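Local structure of short chain dehydrogenase (A0QTM2 homolog) (Mycobacterium thermoresistibile, 3SC4) at residues I21-A26 against Y54-E59; T198-A203 against P221-D226; A203-L208 against E213-S218; S266-D271 against S276-G281. The protein probably acts as an oxidoreductase of the short-chain dehydrogenase family, using a nicotinamide cofactor held by a Rossmann-type fold. One frame throughout, in Å; residues are numbered along the deposited sequence.

Contact 1: residues I21-A26 against Y54-E59; sequences IGLAIA and YTAAKE
Two neighbouring helices of the Rossmann fold, 20-30 and 53-63, meet here through the side chain of Leu23, which reaches across to Ala56 and Glu59. The first helix carries the end of the glycine-rich TGxxxGxG-like sequence of short-chain dehydrogenases at Gly22, as in relatives where this motif cradles the cofactor; Leu23 follows directly. With CG anti to the backbone N (chi1 -173°), Leu23 swings its fork over to the other helix and splits it between two partners. CD1 of Leu23 rests on the small side chain of Ala56, 3.8 Å from its CB. The two backbones are nearest at this place, with the CA atoms of Leu23 and Ala56 6.6 Å apart. CD2 of Leu23 lies obliquely against the face of the Glu59 carboxylate, with OE1 at 3.6 Å and OE2 of the same group at 4.0 Å. The Glu59 chain, extended beyond CG, crosses Leu23 at about a right angle. The methyl makes only van der Waals contact with the carboxylate, whose OE2 forms a salt bridge to Lys27, one turn on from Leu23. No hydrogen bond joins the two segments. Beyond them, Ala57 rests on strand 66-71, while Ile21, Ala24 and Ile25 pack against helix 222-232, placing helix 20-30 between helices 53-63 and 222-232.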
loop_
_atom_site.group_PDB
_atom_site.type_symbol
_atom_site.label_atom_id
_atom_site.label_comp_id
_atom_site.label_asym_id
_atom_site.label_seq_id
_atom_site.Cartn_x
_atom_site.Cartn_y
_atom_site.Cartn_z
ATOM N N ILE B 21 16.431 -3.186 -16.566
ATOM C CA ILE B 21 16.429 -4.264 -15.563
ATOM C C ILE B 21 15.576 -5.454 -15.999
ATOM O O ILE B 21 15.991 -6.603 -15.872
ATOM C CB ILE B 21 15.929 -3.724 -14.187
ATOM C CG1 ILE B 21 16.922 -2.689 -13.632
ATOM C CG2 ILE B 21 15.734 -4.843 -13.180
ATOM C CD1 ILE B 21 16.429 -1.930 -12.397
ATOM N N GLY B 22 14.377 -5.179 -16.488
ATOM C CA GLY B 22 13.488 -6.236 -16.974
ATOM C C GLY B 22 14.073 -6.997 -18.152
ATOM O O GLY B 22 14.087 -8.225 -18.188
ATOM N N LEU B 23 14.569 -6.257 -19.127
ATOM C CA LEU B 23 15.260 -6.890 -20.214
ATOM C C LEU B 23 16.398 -7.760 -19.685
ATOM O O LEU B 23 16.487 -8.909 -20.059
ATOM C CB LEU B 23 15.748 -5.863 -21.217
ATOM C CG LEU B 23 16.349 -6.429 -22.502
ATOM C CD1 LEU B 23 15.360 -7.304 -23.280
ATOM C CD2 LEU B 23 16.886 -5.208 -23.334
ATOM N N ALA B 24 17.221 -7.268 -18.775
ATOM C CA ALA B 24 18.369 -8.093 -18.326
ATOM C C ALA B 24 17.917 -9.378 -17.646
ATOM O O ALA B 24 18.581 -10.395 -17.754
ATOM C CB ALA B 24 19.323 -7.309 -17.423
ATOM N N ILE B 25 16.798 -9.336 -16.932
ATOM C CA ILE B 25 16.263 -10.530 -16.269
ATOM C C ILE B 25 15.746 -11.491 -17.322
ATOM O O ILE B 25 16.093 -12.671 -17.311
ATOM C CB ILE B 25 15.155 -10.193 -15.247
ATOM C CG1 ILE B 25 15.786 -9.532 -14.018
ATOM C CG2 ILE B 25 14.390 -11.447 -14.788
ATOM C CD1 ILE B 25 14.838 -8.697 -13.194
ATOM N N ALA B 26 14.923 -10.972 -18.223
ATOM C CA ALA B 26 14.431 -11.731 -19.358
ATOM C C ALA B 26 15.582 -12.406 -20.110
ATOM O O ALA B 26 15.539 -13.604 -20.362
ATOM C CB ALA B 26 13.647 -10.824 -20.282
ATOM N N TYR B 54 9.144 -5.706 -29.125
ATOM C CA TYR B 54 9.649 -6.445 -30.293
ATOM C C TYR B 54 11.172 -6.556 -30.312
ATOM O O TYR B 54 11.705 -7.648 -30.520
ATOM C CB TYR B 54 9.083 -5.864 -31.615
ATOM C CG TYR B 54 7.567 -5.933 -31.599
ATOM C CD1 TYR B 54 6.914 -7.158 -31.461
ATOM C CD2 TYR B 54 6.784 -4.774 -31.639
ATOM C CE1 TYR B 54 5.536 -7.232 -31.405
ATOM C CE2 TYR B 54 5.389 -4.840 -31.573
ATOM C CZ TYR B 54 4.770 -6.071 -31.459
ATOM O OH TYR B 54 3.384 -6.157 -31.389
ATOM N N THR B 55 11.878 -5.452 -30.067
ATOM C CA THR B 55 13.339 -5.523 -29.986
ATOM C C THR B 55 13.764 -6.309 -28.757
ATOM O O THR B 55 14.782 -7.003 -28.794
ATOM C CB THR B 55 14.044 -4.139 -29.977
ATOM O OG1 THR B 55 13.865 -3.492 -28.698
ATOM C CG2 THR B 55 13.524 -3.247 -31.141
ATOM N N ALA B 56 12.998 -6.220 -27.672
ATOM C CA ALA B 56 13.225 -7.098 -26.511
ATOM C C ALA B 56 13.107 -8.550 -26.937
ATOM O O ALA B 56 13.933 -9.382 -26.573
ATOM C CB ALA B 56 12.226 -6.791 -25.377
ATOM N N ALA B 57 12.084 -8.840 -27.738
ATOM C CA ALA B 57 11.863 -10.212 -28.191
ATOM C C ALA B 57 13.064 -10.711 -28.979
ATOM O O ALA B 57 13.556 -11.802 -28.696
ATOM C CB ALA B 57 10.579 -10.347 -28.979
ATOM N N LYS B 58 13.593 -9.907 -29.901
ATOM C CA LYS B 58 14.757 -10.367 -30.678
ATOM C C LYS B 58 15.888 -10.704 -29.704
ATOM O O LYS B 58 16.467 -11.789 -29.772
ATOM C CB LYS B 58 15.211 -9.377 -31.777
ATOM N N GLU B 59 16.172 -9.809 -28.769
ATOM C CA GLU B 59 17.285 -10.051 -27.837
ATOM C C GLU B 59 17.057 -11.334 -27.026
ATOM O O GLU B 59 18.000 -12.117 -26.827
ATOM C CB GLU B 59 17.554 -8.839 -26.923
ATOM C CG GLU B 59 18.167 -7.617 -27.639
ATOM C CD GLU B 59 18.663 -6.532 -26.662
ATOM O OE1 GLU B 59 18.189 -5.372 -26.739
ATOM O OE2 GLU B 59 19.517 -6.839 -25.807
#

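Contact 2: residues T198-A203 against P221-D226; sequences TTVATA and PEVYAD
Val200 directs its CB toward Pro221 and Val223 of helix 222-232, and the two methyls divide the work from there. From CB, CG1 lies anti to the backbone N (chi1 176°), which carries that methyl onto the backbone side of the proline. CG1 of Val200 sits 3.6 Å from both N and CA of Pro221, and the same methyl is 4.0 Å from the ring carbon CD, so it touches the part of the pyrrolidine where the ring joins the main chain. The other methyl of Val200, CG2, faces Val223 and comes more loosely to 4.3 Å from its CG1. Next along the loop, the carbonyl of Ala201 comes up to the ring as well, its O 3.4 Å from CD of Pro221. In the Rossmann fold this loop leaves strand 190-195 and leads to helix 203-209, with Thr202 at that helix's N-cap, while Pro221 lies in the start region of helix 222-232. The O of Pro221 is gripped by two amides, Tyr224 N at 2.9 Å and Ala225 N at 3.1 Å. Just before Val200, Thr198 OG1 donates to Thr199 O at 2.8 Å, from above the carbonyl plane (52° out of it). On its other flank Pro221 touches Ala24 of helix 20-30, and Tyr224 reaches with OH to Leu194 O at the end of strand 190-195.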
loop_
_atom_site.group_PDB
_atom_site.type_symbol
_atom_site.label_atom_id
_atom_site.label_comp_id
_atom_site.label_asym_id
_atom_site.label_seq_id
_atom_site.Cartn_x
_atom_site.Cartn_y
_atom_site.Cartn_z
ATOM N N THR B 198 22.310 -0.415 -4.765
ATOM C CA THR B 198 22.758 0.825 -5.367
ATOM C C THR B 198 21.779 1.213 -6.450
ATOM O O THR B 198 20.916 0.419 -6.816
ATOM C CB THR B 198 24.106 0.644 -6.037
ATOM O OG1 THR B 198 23.922 -0.093 -7.257
ATOM C CG2 THR B 198 25.081 -0.082 -5.106
ATOM N N THR B 199 21.914 2.412 -6.997
ATOM C CA THR B 199 21.163 2.758 -8.197
ATOM C C THR B 199 21.733 1.905 -9.307
ATOM O O THR B 199 22.909 1.601 -9.291
ATOM C CB THR B 199 21.328 4.220 -8.593
ATOM O OG1 THR B 199 22.726 4.560 -8.577
ATOM C CG2 THR B 199 20.611 5.076 -7.616
ATOM N N VAL B 200 20.885 1.529 -10.253
ATOM C CA VAL B 200 21.291 0.767 -11.430
ATOM C C VAL B 200 21.225 1.629 -12.673
ATOM O O VAL B 200 20.166 2.146 -13.009
ATOM C CB VAL B 200 20.368 -0.452 -11.664
ATOM C CG1 VAL B 200 20.779 -1.149 -12.942
ATOM C CG2 VAL B 200 20.435 -1.410 -10.471
ATOM N N ALA B 201 22.358 1.780 -13.348
ATOM C CA ALA B 201 22.451 2.607 -14.557
ATOM C C ALA B 201 22.049 1.764 -15.765
ATOM O O ALA B 201 22.574 0.689 -15.980
ATOM C CB ALA B 201 23.855 3.137 -14.727
ATOM N N THR B 202 21.091 2.239 -16.533
ATOM C CA THR B 202 20.618 1.519 -17.697
ATOM C C THR B 202 20.878 2.411 -18.890
ATOM O O THR B 202 21.227 3.576 -18.729
ATOM C CB THR B 202 19.137 1.226 -17.563
ATOM O OG1 THR B 202 18.414 2.456 -17.594
ATOM C CG2 THR B 202 18.867 0.554 -16.240
ATOM N N ALA B 203 20.732 1.868 -20.088
ATOM C CA ALA B 203 20.907 2.661 -21.309
ATOM C C ALA B 203 19.974 3.903 -21.299
ATOM O O ALA B 203 20.355 4.981 -21.733
ATOM C CB ALA B 203 20.659 1.806 -22.534
ATOM N N PRO B 221 22.750 -3.538 -14.735
ATOM C CA PRO B 221 21.496 -4.275 -14.548
ATOM C C PRO B 221 21.697 -5.749 -14.272
ATOM O O PRO B 221 20.833 -6.395 -13.683
ATOM C CB PRO B 221 20.744 -4.075 -15.869
ATOM C CG PRO B 221 21.646 -3.302 -16.755
ATOM C CD PRO B 221 22.763 -2.753 -15.983
ATOM N N GLU B 222 22.842 -6.268 -14.691
ATOM C CA GLU B 222 23.232 -7.642 -14.385
ATOM C C GLU B 222 23.193 -7.951 -12.895
ATOM O O GLU B 222 22.918 -9.061 -12.532
ATOM C CB GLU B 222 24.627 -7.945 -14.952
ATOM C CG GLU B 222 24.634 -8.261 -16.470
ATOM C CD GLU B 222 24.709 -7.019 -17.399
ATOM O OE1 GLU B 222 24.602 -5.856 -16.940
ATOM O OE2 GLU B 222 24.883 -7.233 -18.620
ATOM N N VAL B 223 23.454 -6.986 -12.027
ATOM C CA VAL B 223 23.359 -7.258 -10.607
ATOM C C VAL B 223 21.958 -7.743 -10.244
ATOM O O VAL B 223 21.825 -8.630 -9.419
ATOM C CB VAL B 223 23.768 -6.046 -9.725
ATOM C CG1 VAL B 223 22.634 -5.013 -9.611
ATOM C CG2 VAL B 223 24.183 -6.522 -8.366
ATOM N N TYR B 224 20.936 -7.209 -10.908
ATOM C CA TYR B 224 19.543 -7.614 -10.706
ATOM C C TYR B 224 19.232 -8.939 -11.414
ATOM O O TYR B 224 18.582 -9.824 -10.848
ATOM C CB TYR B 224 18.603 -6.532 -11.253
ATOM C CG TYR B 224 17.505 -6.030 -10.330
ATOM C CD1 TYR B 224 16.723 -6.902 -9.592
ATOM C CD2 TYR B 224 17.198 -4.661 -10.271
ATOM C CE1 TYR B 224 15.710 -6.442 -8.768
ATOM C CE2 TYR B 224 16.183 -4.190 -9.447
ATOM C CZ TYR B 224 15.445 -5.088 -8.700
ATOM O OH TYR B 224 14.445 -4.620 -7.886
ATOM N N ALA B 225 19.671 -9.063 -12.667
ATOM C CA ALA B 225 19.472 -10.305 -13.452
ATOM C C ALA B 225 20.091 -11.532 -12.765
ATOM O O ALA B 225 19.425 -12.540 -12.565
ATOM C CB ALA B 225 20.026 -10.152 -14.864
ATOM N N ASP B 226 21.361 -11.439 -12.393
ATOM C CA ASP B 226 22.039 -12.539 -11.692
ATOM C C ASP B 226 21.386 -12.846 -10.343
ATOM O O ASP B 226 21.217 -14.014 -10.002
ATOM C CB ASP B 226 23.532 -12.253 -11.498
ATOM C CG ASP B 226 24.339 -12.389 -12.786
ATOM O OD1 ASP B 226 23.784 -12.830 -13.810
ATOM O OD2 ASP B 226 25.551 -12.062 -12.766
#

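Contact 3: residues A203-L208 against E213-S218; sequences AAVQNL and EAMARS
The carbonyl O of Glu213 accepts from NE2 of Gln206 at 2.9 Å, as the amide is modelled, on a lone pair in the carbonyl plane but with an N-H...O angle of only 138°. This joins the short helix 203-209 to the irregular loop 213-218 that follows it, in the part of the chain between the sixth strand of the Rossmann sheet and helix 222-232. The bend at chi2 (-62°) curls the Gln206 amide over toward Glu213. Its orientation is doubtful, however: NE2 also faces Glu213 N at 2.9 Å, donor against donor, and OE1 faces Glu213 O at 3.0 Å, acceptor against acceptor. The opposite placing of O and N would probably suit both the N and the O of Glu213 better. Farther along, Gln206 and Met215 run past each other in opposite directions, OE1 lying 3.5 Å from CG of Met215. That methionine opens a type I turn closed by Ser218 N to Met215 O. Its chain, bent at chi2 and chi3, brings the sulfur back toward the helix, where SD rests 3.9 Å from CG1 of Val205.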
loop_
_atom_site.group_PDB
_atom_site.type_symbol
_atom_site.label_atom_id
_atom_site.label_comp_id
_atom_site.label_asym_id
_atom_site.label_seq_id
_atom_site.Cartn_x
_atom_site.Cartn_y
_atom_site.Cartn_z
ATOM N N ALA B 203 20.732 1.868 -20.088
ATOM C CA ALA B 203 20.907 2.661 -21.309
ATOM C C ALA B 203 19.974 3.903 -21.299
ATOM O O ALA B 203 20.355 4.981 -21.733
ATOM C CB ALA B 203 20.659 1.806 -22.534
ATOM N N ALA B 204 18.758 3.752 -20.803
ATOM C CA ALA B 204 17.863 4.894 -20.710
ATOM C C ALA B 204 18.514 6.089 -20.001
ATOM O O ALA B 204 18.244 7.233 -20.371
ATOM C CB ALA B 204 16.609 4.517 -19.996
ATOM N N VAL B 205 19.338 5.841 -18.979
ATOM C CA VAL B 205 19.981 6.938 -18.247
ATOM C C VAL B 205 20.941 7.674 -19.167
ATOM O O VAL B 205 20.962 8.895 -19.193
ATOM C CB VAL B 205 20.739 6.460 -16.913
ATOM C CG1 VAL B 205 21.560 7.562 -16.341
ATOM C CG2 VAL B 205 19.767 5.997 -15.853
ATOM N N GLN B 206 21.741 6.940 -19.917
ATOM C CA GLN B 206 22.672 7.562 -20.850
ATOM C C GLN B 206 21.930 8.442 -21.864
ATOM O O GLN B 206 22.284 9.585 -22.115
ATOM C CB GLN B 206 23.473 6.497 -21.612
ATOM C CG GLN B 206 24.305 5.502 -20.771
ATOM C CD GLN B 206 25.391 6.176 -19.935
ATOM O OE1 GLN B 206 25.316 6.199 -18.699
ATOM N NE2 GLN B 206 26.401 6.737 -20.608
ATOM N N ASN B 207 20.893 7.876 -22.445
ATOM C CA ASN B 207 20.098 8.577 -23.424
ATOM C C ASN B 207 19.599 9.923 -22.891
ATOM O O ASN B 207 19.747 10.946 -23.559
ATOM C CB ASN B 207 18.913 7.696 -23.848
ATOM C CG ASN B 207 19.293 6.625 -24.879
ATOM O OD1 ASN B 207 20.466 6.430 -25.190
ATOM N ND2 ASN B 207 18.283 5.925 -25.408
ATOM N N LEU B 208 19.023 9.918 -21.686
ATOM C CA LEU B 208 18.478 11.127 -21.084
ATOM C C LEU B 208 19.546 12.112 -20.622
ATOM O O LEU B 208 19.329 13.316 -20.690
ATOM C CB LEU B 208 17.552 10.767 -19.924
ATOM C CG LEU B 208 16.238 10.118 -20.367
ATOM C CD1 LEU B 208 15.582 9.507 -19.159
ATOM C CD2 LEU B 208 15.290 11.092 -21.007
ATOM N N GLU B 213 28.707 8.486 -20.775
ATOM C CA GLU B 213 29.416 8.738 -19.501
ATOM C C GLU B 213 29.259 7.652 -18.413
ATOM O O GLU B 213 28.247 6.951 -18.340
ATOM C CB GLU B 213 28.956 10.072 -18.919
ATOM C CG GLU B 213 30.039 10.803 -18.147
ATOM C CD GLU B 213 29.566 12.162 -17.726
ATOM O OE1 GLU B 213 28.504 12.194 -17.065
ATOM O OE2 GLU B 213 30.220 13.177 -18.070
ATOM N N ALA B 214 30.289 7.567 -17.569
ATOM C CA ALA B 214 30.436 6.523 -16.569
ATOM C C ALA B 214 29.587 6.898 -15.379
ATOM O O ALA B 214 29.681 8.028 -14.880
ATOM C CB ALA B 214 31.903 6.400 -16.144
ATOM N N MET B 215 28.745 5.968 -14.943
ATOM C CA MET B 215 27.905 6.203 -13.776
ATOM C C MET B 215 28.626 5.555 -12.604
ATOM O O MET B 215 28.356 4.419 -12.250
ATOM C CB MET B 215 26.496 5.633 -14.007
ATOM C CG MET B 215 25.757 6.293 -15.188
ATOM S SD MET B 215 25.087 7.929 -14.793
ATOM C CE MET B 215 26.441 9.027 -15.168
ATOM N N ALA B 216 29.564 6.300 -12.032
ATOM C CA ALA B 216 30.585 5.746 -11.148
ATOM C C ALA B 216 29.989 5.290 -9.834
ATOM O O ALA B 216 30.501 4.383 -9.202
ATOM C CB ALA B 216 31.705 6.774 -10.901
ATOM N N ARG B 217 28.885 5.902 -9.440
ATOM C CA ARG B 217 28.229 5.539 -8.196
ATOM C C ARG B 217 27.202 4.412 -8.349
ATOM O O ARG B 217 26.513 4.100 -7.406
ATOM C CB ARG B 217 27.540 6.781 -7.593
ATOM C CG ARG B 217 28.462 8.020 -7.411
ATOM C CD ARG B 217 28.023 8.898 -6.216
ATOM N NE ARG B 217 28.673 8.496 -4.962
ATOM C CZ ARG B 217 28.109 8.508 -3.750
ATOM N NH1 ARG B 217 26.850 8.886 -3.561
ATOM N NH2 ARG B 217 28.812 8.114 -2.698
ATOM N N SER B 218 27.104 3.811 -9.533
ATOM C CA SER B 218 26.004 2.900 -9.862
ATOM C C SER B 218 26.496 1.511 -10.224
ATOM O O SER B 218 27.691 1.290 -10.405
ATOM C CB SER B 218 25.194 3.453 -11.036
ATOM O OG SER B 218 24.620 4.701 -10.714
#

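Contact 4: residues S266-D271 against S276-G281; sequences SELGVD and SPNPPG
This is a largely apolar surface contact between two irregular pieces of the C-terminal tail, about 20 Å (centre to centre) from the middle of the chain, and it turns on the ring of Pro277. That ring lies against the run Leu268-Gly269-Val270, one atom after another. CB of Pro277 is 3.7 Å from CB of Leu268 and equally far from the carbonyl O of Gly269, while CG of the ring approaches Leu268 O at 3.8 Å. At the other end of the ring, Pro277 CD meets Val270 CG1 at 3.6 Å. The same valine methyl, Val270 CG1, reaches farther onto the main chain, 3.5 Å from Pro277 N and 3.6 Å from Ser276 C, thus sitting alongside the peptide link that enters the proline. It can do so because CG1 is anti to the carbonyl carbon of Val270 (chi1 -69°). No hydrogen bond crosses between the two segments, and several of their polar groups pair with arginines of the preceding loops: Asn278 OD1 and, weakly, Pro277 O take Arg219, whereas Ser276 O takes Arg197. Asp271 holds a backbone bond to Arg197. Pro279 meanwhile leans on helix 245-252. The arrangement is that of a C-terminal tail that follows the last helix of the Rossmann core and is laid along the loop after strand 190-195 and against helix 245-252.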
loop_
_atom_site.group_PDB
_atom_site.type_symbol
_atom_site.label_atom_id
_atom_site.label_comp_id
_atom_site.label_asym_id
_atom_site.label_seq_id
_atom_site.Cartn_x
_atom_site.Cartn_y
_atom_site.Cartn_z
ATOM N N SER B 266 35.205 2.721 -7.290
ATOM C CA SER B 266 34.525 3.975 -6.958
ATOM C C SER B 266 33.820 3.851 -5.628
ATOM O O SER B 266 33.572 2.767 -5.144
ATOM C CB SER B 266 33.455 4.328 -7.994
ATOM O OG SER B 266 34.002 4.562 -9.267
ATOM N N GLU B 267 33.480 4.999 -5.066
ATOM C CA GLU B 267 32.617 5.074 -3.908
ATOM C C GLU B 267 31.179 4.932 -4.430
ATOM O O GLU B 267 30.728 5.753 -5.216
ATOM C CB GLU B 267 32.821 6.415 -3.166
ATOM C CG GLU B 267 32.775 6.308 -1.615
ATOM C CD GLU B 267 34.029 5.630 -1.005
ATOM O OE1 GLU B 267 35.096 5.591 -1.676
ATOM O OE2 GLU B 267 33.937 5.139 0.154
ATOM N N LEU B 268 30.468 3.886 -4.012
ATOM C CA LEU B 268 29.162 3.613 -4.579
ATOM C C LEU B 268 28.059 4.327 -3.813
ATOM O O LEU B 268 28.155 4.532 -2.600
ATOM C CB LEU B 268 28.910 2.120 -4.601
ATOM C CG LEU B 268 29.750 1.341 -5.602
ATOM C CD1 LEU B 268 29.667 -0.155 -5.351
ATOM C CD2 LEU B 268 29.289 1.674 -7.014
ATOM N N GLY B 269 27.018 4.725 -4.536
ATOM C CA GLY B 269 25.838 5.358 -3.942
ATOM C C GLY B 269 24.832 4.306 -3.483
ATOM O O GLY B 269 24.971 3.111 -3.800
ATOM N N VAL B 270 23.818 4.734 -2.737
ATOM C CA VAL B 270 22.823 3.798 -2.207
ATOM C C VAL B 270 21.465 3.975 -2.844
ATOM O O VAL B 270 21.030 5.085 -3.117
ATOM C CB VAL B 270 22.684 3.877 -0.632
ATOM C CG1 VAL B 270 23.920 3.336 0.027
ATOM C CG2 VAL B 270 22.360 5.314 -0.138
ATOM N N ASP B 271 20.774 2.867 -3.053
ATOM C CA ASP B 271 19.390 2.900 -3.539
ATOM C C ASP B 271 18.527 3.486 -2.417
ATOM O O ASP B 271 18.949 3.565 -1.265
ATOM C CB ASP B 271 18.961 1.468 -3.893
ATOM C CG ASP B 271 17.704 1.387 -4.761
ATOM O OD1 ASP B 271 17.171 2.411 -5.205
ATOM O OD2 ASP B 271 17.256 0.251 -5.027
ATOM N N SER B 276 23.475 0.778 2.934
ATOM C CA SER B 276 24.850 0.598 2.452
ATOM C C SER B 276 24.899 0.029 1.062
ATOM O O SER B 276 24.108 -0.815 0.717
ATOM C CB SER B 276 25.625 -0.375 3.366
ATOM O OG SER B 276 25.574 0.039 4.721
ATOM N N PRO B 277 25.880 0.443 0.269
ATOM C CA PRO B 277 25.985 -0.096 -1.085
ATOM C C PRO B 277 26.387 -1.568 -1.150
ATOM O O PRO B 277 26.120 -2.212 -2.153
ATOM C CB PRO B 277 27.044 0.795 -1.728
ATOM C CG PRO B 277 27.851 1.276 -0.577
ATOM C CD PRO B 277 26.954 1.408 0.575
ATOM N N ASN B 278 26.992 -2.099 -0.090
ATOM C CA ASN B 278 27.389 -3.511 -0.044
ATOM C C ASN B 278 26.812 -4.225 1.161
ATOM O O ASN B 278 26.430 -3.587 2.141
ATOM C CB ASN B 278 28.899 -3.646 -0.040
ATOM C CG ASN B 278 29.522 -3.178 -1.333
ATOM O OD1 ASN B 278 28.983 -3.391 -2.407
ATOM N ND2 ASN B 278 30.671 -2.550 -1.235
ATOM N N PRO B 279 26.725 -5.556 1.089
ATOM C CA PRO B 279 26.260 -6.274 2.274
ATOM C C PRO B 279 27.155 -6.023 3.495
ATOM O O PRO B 279 28.330 -5.631 3.338
ATOM C CB PRO B 279 26.298 -7.750 1.843
ATOM C CG PRO B 279 26.183 -7.679 0.321
ATOM C CD PRO B 279 26.929 -6.450 -0.065
ATOM N N PRO B 280 26.597 -6.219 4.699
ATOM C CA PRO B 280 27.417 -6.112 5.909
ATOM C C PRO B 280 28.648 -6.988 5.821
ATOM O O PRO B 280 28.547 -8.148 5.417
ATOM C CB PRO B 280 26.495 -6.602 7.038
ATOM C CG PRO B 280 25.073 -6.646 6.462
ATOM C CD PRO B 280 25.149 -6.289 4.992
ATOM N N GLY B 281 29.801 -6.402 6.143
ATOM C CA GLY B 281 31.042 -7.148 6.289
ATOM C C GLY B 281 31.697 -7.581 4.989
ATOM O O GLY B 281 32.652 -8.356 5.008
#

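From the N terminus, contact 1 comes first, closing the loop that takes in strand 35-40 and pairing the helices 20-30 and 53-63. Contact 2 opens after strand 190-195 and closes when the chain reaches the start of helix 222-232; contact 3 is nested inside that loop and shares Ala203 with it. Contact 4 closes last, entirely within the C-terminal tail. Helix 20-30 links contacts 1 and 2, with Ile21 against Tyr224 and Ala24 against Ala225. Contact 2 also touches contact 3, where Ala201 packs on Met215, and contact 4, where Thr198 meets Gly269. Arg217 O and Gly269 N join contacts 3 and 4, tying the tail to the nested loop.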